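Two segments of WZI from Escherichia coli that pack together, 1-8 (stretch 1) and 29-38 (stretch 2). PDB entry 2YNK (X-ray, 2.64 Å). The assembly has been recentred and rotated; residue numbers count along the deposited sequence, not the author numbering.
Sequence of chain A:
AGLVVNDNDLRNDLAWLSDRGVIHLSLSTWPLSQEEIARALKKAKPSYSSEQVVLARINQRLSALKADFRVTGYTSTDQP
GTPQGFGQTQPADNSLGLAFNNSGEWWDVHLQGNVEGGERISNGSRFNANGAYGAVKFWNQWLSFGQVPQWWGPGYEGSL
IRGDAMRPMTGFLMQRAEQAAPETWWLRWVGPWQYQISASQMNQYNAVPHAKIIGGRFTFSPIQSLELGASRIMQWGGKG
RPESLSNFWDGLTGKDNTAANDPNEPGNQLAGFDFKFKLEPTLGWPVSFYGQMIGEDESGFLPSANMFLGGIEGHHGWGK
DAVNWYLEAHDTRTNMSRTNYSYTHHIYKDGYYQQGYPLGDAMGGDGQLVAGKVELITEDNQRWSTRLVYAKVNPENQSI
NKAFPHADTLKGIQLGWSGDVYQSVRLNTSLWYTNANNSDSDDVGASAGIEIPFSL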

# COMPACT_ATOMS: atom_id res chain seq x y z
N ALA A 1 6.21 13.49 -13.50
CA ALA A 1 7.48 12.79 -13.16
C ALA A 1 7.60 12.52 -11.65
O ALA A 1 6.88 13.10 -10.84
CB ALA A 1 8.67 13.60 -13.65
N GLY A 2 8.51 11.62 -11.29
CA GLY A 2 8.87 11.38 -9.92
C GLY A 2 8.13 10.23 -9.27
O GLY A 2 7.83 9.24 -9.93
N LEU A 3 7.85 10.37 -7.98
CA LEU A 3 7.18 9.32 -7.22
C LEU A 3 5.69 9.27 -7.55
O LEU A 3 5.09 10.28 -7.91
CB LEU A 3 7.34 9.55 -5.72
CG LEU A 3 8.78 9.63 -5.20
CD1 LEU A 3 8.76 9.69 -3.67
CD2 LEU A 3 9.62 8.48 -5.73
N VAL A 4 5.13 8.07 -7.43
CA VAL A 4 3.70 7.83 -7.63
C VAL A 4 3.24 6.99 -6.44
O VAL A 4 3.44 5.78 -6.41
CB VAL A 4 3.42 7.10 -8.97
CG1 VAL A 4 1.93 7.16 -9.31
CG2 VAL A 4 4.25 7.71 -10.08
N VAL A 5 2.67 7.66 -5.43
CA VAL A 5 2.25 7.02 -4.20
C VAL A 5 0.99 6.17 -4.40
O VAL A 5 0.34 6.25 -5.45
CB VAL A 5 1.99 8.06 -3.07
CG1 VAL A 5 3.30 8.74 -2.68
CG2 VAL A 5 0.94 9.07 -3.49
N ASN A 6 0.65 5.37 -3.39
CA ASN A 6 -0.48 4.45 -3.47
C ASN A 6 -1.72 5.08 -4.09
O ASN A 6 -2.38 5.90 -3.47
CB ASN A 6 -0.86 3.94 -2.07
CG ASN A 6 0.28 3.28 -1.34
OD1 ASN A 6 1.45 3.41 -1.71
ND2 ASN A 6 -0.05 2.57 -0.28
N ASP A 7 -2.02 4.70 -5.33
CA ASP A 7 -3.32 4.98 -5.95
C ASP A 7 -3.93 3.64 -6.29
O ASP A 7 -3.24 2.75 -6.76
CB ASP A 7 -3.14 5.80 -7.22
CG ASP A 7 -4.46 6.20 -7.85
OD1 ASP A 7 -5.26 6.88 -7.17
OD2 ASP A 7 -4.70 5.84 -9.03
N ASN A 8 -5.22 3.48 -6.04
CA ASN A 8 -5.82 2.15 -6.16
C ASN A 8 -6.27 1.87 -7.59
O ASN A 8 -6.09 0.77 -8.09
CB ASN A 8 -7.00 2.03 -5.19
CG ASN A 8 -7.60 0.65 -5.18
OD1 ASN A 8 -6.91 -0.35 -5.03
ND2 ASN A 8 -8.92 0.58 -5.34
N THR A 29 6.40 -2.67 -4.66
CA THR A 29 7.12 -1.68 -3.89
C THR A 29 6.65 -0.29 -4.30
O THR A 29 7.07 0.24 -5.33
CB THR A 29 8.62 -1.81 -4.09
OG1 THR A 29 9.06 -3.00 -3.44
CG2 THR A 29 9.36 -0.65 -3.49
N TRP A 30 5.76 0.28 -3.47
CA TRP A 30 5.30 1.65 -3.63
C TRP A 30 6.00 2.54 -2.64
O TRP A 30 6.36 2.10 -1.56
CB TRP A 30 3.81 1.73 -3.42
CG TRP A 30 3.05 0.96 -4.45
CD1 TRP A 30 2.98 -0.41 -4.62
CD2 TRP A 30 2.22 1.52 -5.53
NE1 TRP A 30 2.19 -0.74 -5.68
CE2 TRP A 30 1.70 0.37 -6.27
CE3 TRP A 30 1.87 2.80 -5.92
CZ2 TRP A 30 0.87 0.53 -7.36
CZ3 TRP A 30 1.03 2.94 -7.03
CH2 TRP A 30 0.54 1.84 -7.73
N PRO A 31 6.20 3.82 -3.00
CA PRO A 31 5.75 4.45 -4.23
C PRO A 31 6.54 4.00 -5.45
O PRO A 31 7.68 3.56 -5.32
CB PRO A 31 5.98 5.93 -3.94
CG PRO A 31 7.18 5.94 -3.09
CD PRO A 31 7.04 4.73 -2.20
N LEU A 32 5.92 4.09 -6.62
CA LEU A 32 6.57 3.71 -7.89
C LEU A 32 7.20 4.93 -8.54
O LEU A 32 6.62 6.01 -8.55
CB LEU A 32 5.55 3.12 -8.87
CG LEU A 32 4.65 1.99 -8.38
CD1 LEU A 32 3.52 1.76 -9.36
CD2 LEU A 32 5.45 0.72 -8.17
N SER A 33 8.39 4.75 -9.11
CA SER A 33 8.98 5.76 -10.00
C SER A 33 8.20 5.85 -11.31
O SER A 33 7.96 4.85 -11.95
CB SER A 33 10.43 5.41 -10.30
OG SER A 33 11.14 5.12 -9.10
N GLN A 34 7.79 7.05 -11.70
CA GLN A 34 7.01 7.24 -12.92
C GLN A 34 7.85 6.82 -14.15
O GLN A 34 7.35 6.18 -15.07
CB GLN A 34 6.55 8.70 -13.05
CG GLN A 34 5.25 8.88 -13.81
CD GLN A 34 4.98 10.33 -14.22
OE1 GLN A 34 4.97 11.23 -13.39
NE2 GLN A 34 4.77 10.54 -15.51
N GLU A 35 9.13 7.15 -14.10
CA GLU A 35 10.07 6.84 -15.16
C GLU A 35 10.09 5.34 -15.47
O GLU A 35 10.34 4.94 -16.62
CB GLU A 35 11.48 7.33 -14.79
CG GLU A 35 11.64 8.86 -14.70
CD GLU A 35 10.96 9.49 -13.47
OE1 GLU A 35 10.61 8.78 -12.50
OE2 GLU A 35 10.77 10.73 -13.49
N GLU A 36 9.81 4.53 -14.45
CA GLU A 36 9.70 3.08 -14.59
C GLU A 36 8.36 2.67 -15.22
O GLU A 36 8.29 1.70 -15.98
CB GLU A 36 9.91 2.39 -13.23
CG GLU A 36 9.60 0.90 -13.18
CD GLU A 36 10.47 0.06 -14.09
OE1 GLU A 36 11.54 0.54 -14.54
OE2 GLU A 36 10.09 -1.10 -14.35
N ILE A 37 7.29 3.41 -14.90
CA ILE A 37 6.01 3.18 -15.57
C ILE A 37 6.16 3.51 -17.08
O ILE A 37 5.70 2.76 -17.93
CB ILE A 37 4.85 3.99 -14.96
CG1 ILE A 37 4.76 3.83 -13.43
CG2 ILE A 37 3.52 3.54 -15.56
CD1 ILE A 37 3.65 4.65 -12.79
N ALA A 38 6.83 4.63 -17.38
CA ALA A 38 7.01 5.13 -18.74
C ALA A 38 7.74 4.12 -19.63
O ALA A 38 7.37 3.90 -20.79
CB ALA A 38 7.77 6.44 -18.71

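Val4, Trp30 and Pro31 are the three residues with the most surface covered, in a contact that buries 582 Å² in all. Val4 covers the most, and it works through both backbone and side chain. Its strand runs antiparallel to that of Leu32: Leu32 N donates to Val4 O at 3.0 Å, while Val4 N reaches Leu32 O at 2.8 Å in a bond bent enough to be weak. On the face it shares with Leu32, Val4 adopts the t rotamer and sets CG2 4.1 Å from Ile37 CD1, so a compact branched residue suits both the strand and the start of the helix beyond it.

Trp30 points toward stretch 1 and sets its large ring against a run of backbone from Val4 to Asp7. CE3 lies 3.4 Å from Val4 O and CZ3 3.7 Å from Val5 O, an oblique approach that covers main chain from the last bridged residue, Val4, into the loop that follows. Pro31, entered through a cis peptide bond, has no amide hydrogen to offer; its ring serves as an apolar surface instead, with CG 4.1 Å from Leu3 CD1 and CB 4.1 Å from Val5 CG1.

At the other end, polar groups secure the chain terminus. Gln34 N, in the first turn of the helix, donates to Gly2 O at 2.8 Å, carrying the pairing past the strand. The Gln34 side chain extends through t chi1 and chi2, and OE1 accepts from Ala1 N at 2.6 Å. Glu35 starts sideways but bends back through a p chi2, bringing OE2 3.3 Å from Gly2 N as a hydrogen-bond acceptor. Gly2 itself answers to backbone geometry: at phi 95° and psi -145°, a CB would jam against the preceding carbonyl O. The rule is economical: pair a short strand, cover its end with a broad ring, and hold the terminus with long polar side chains.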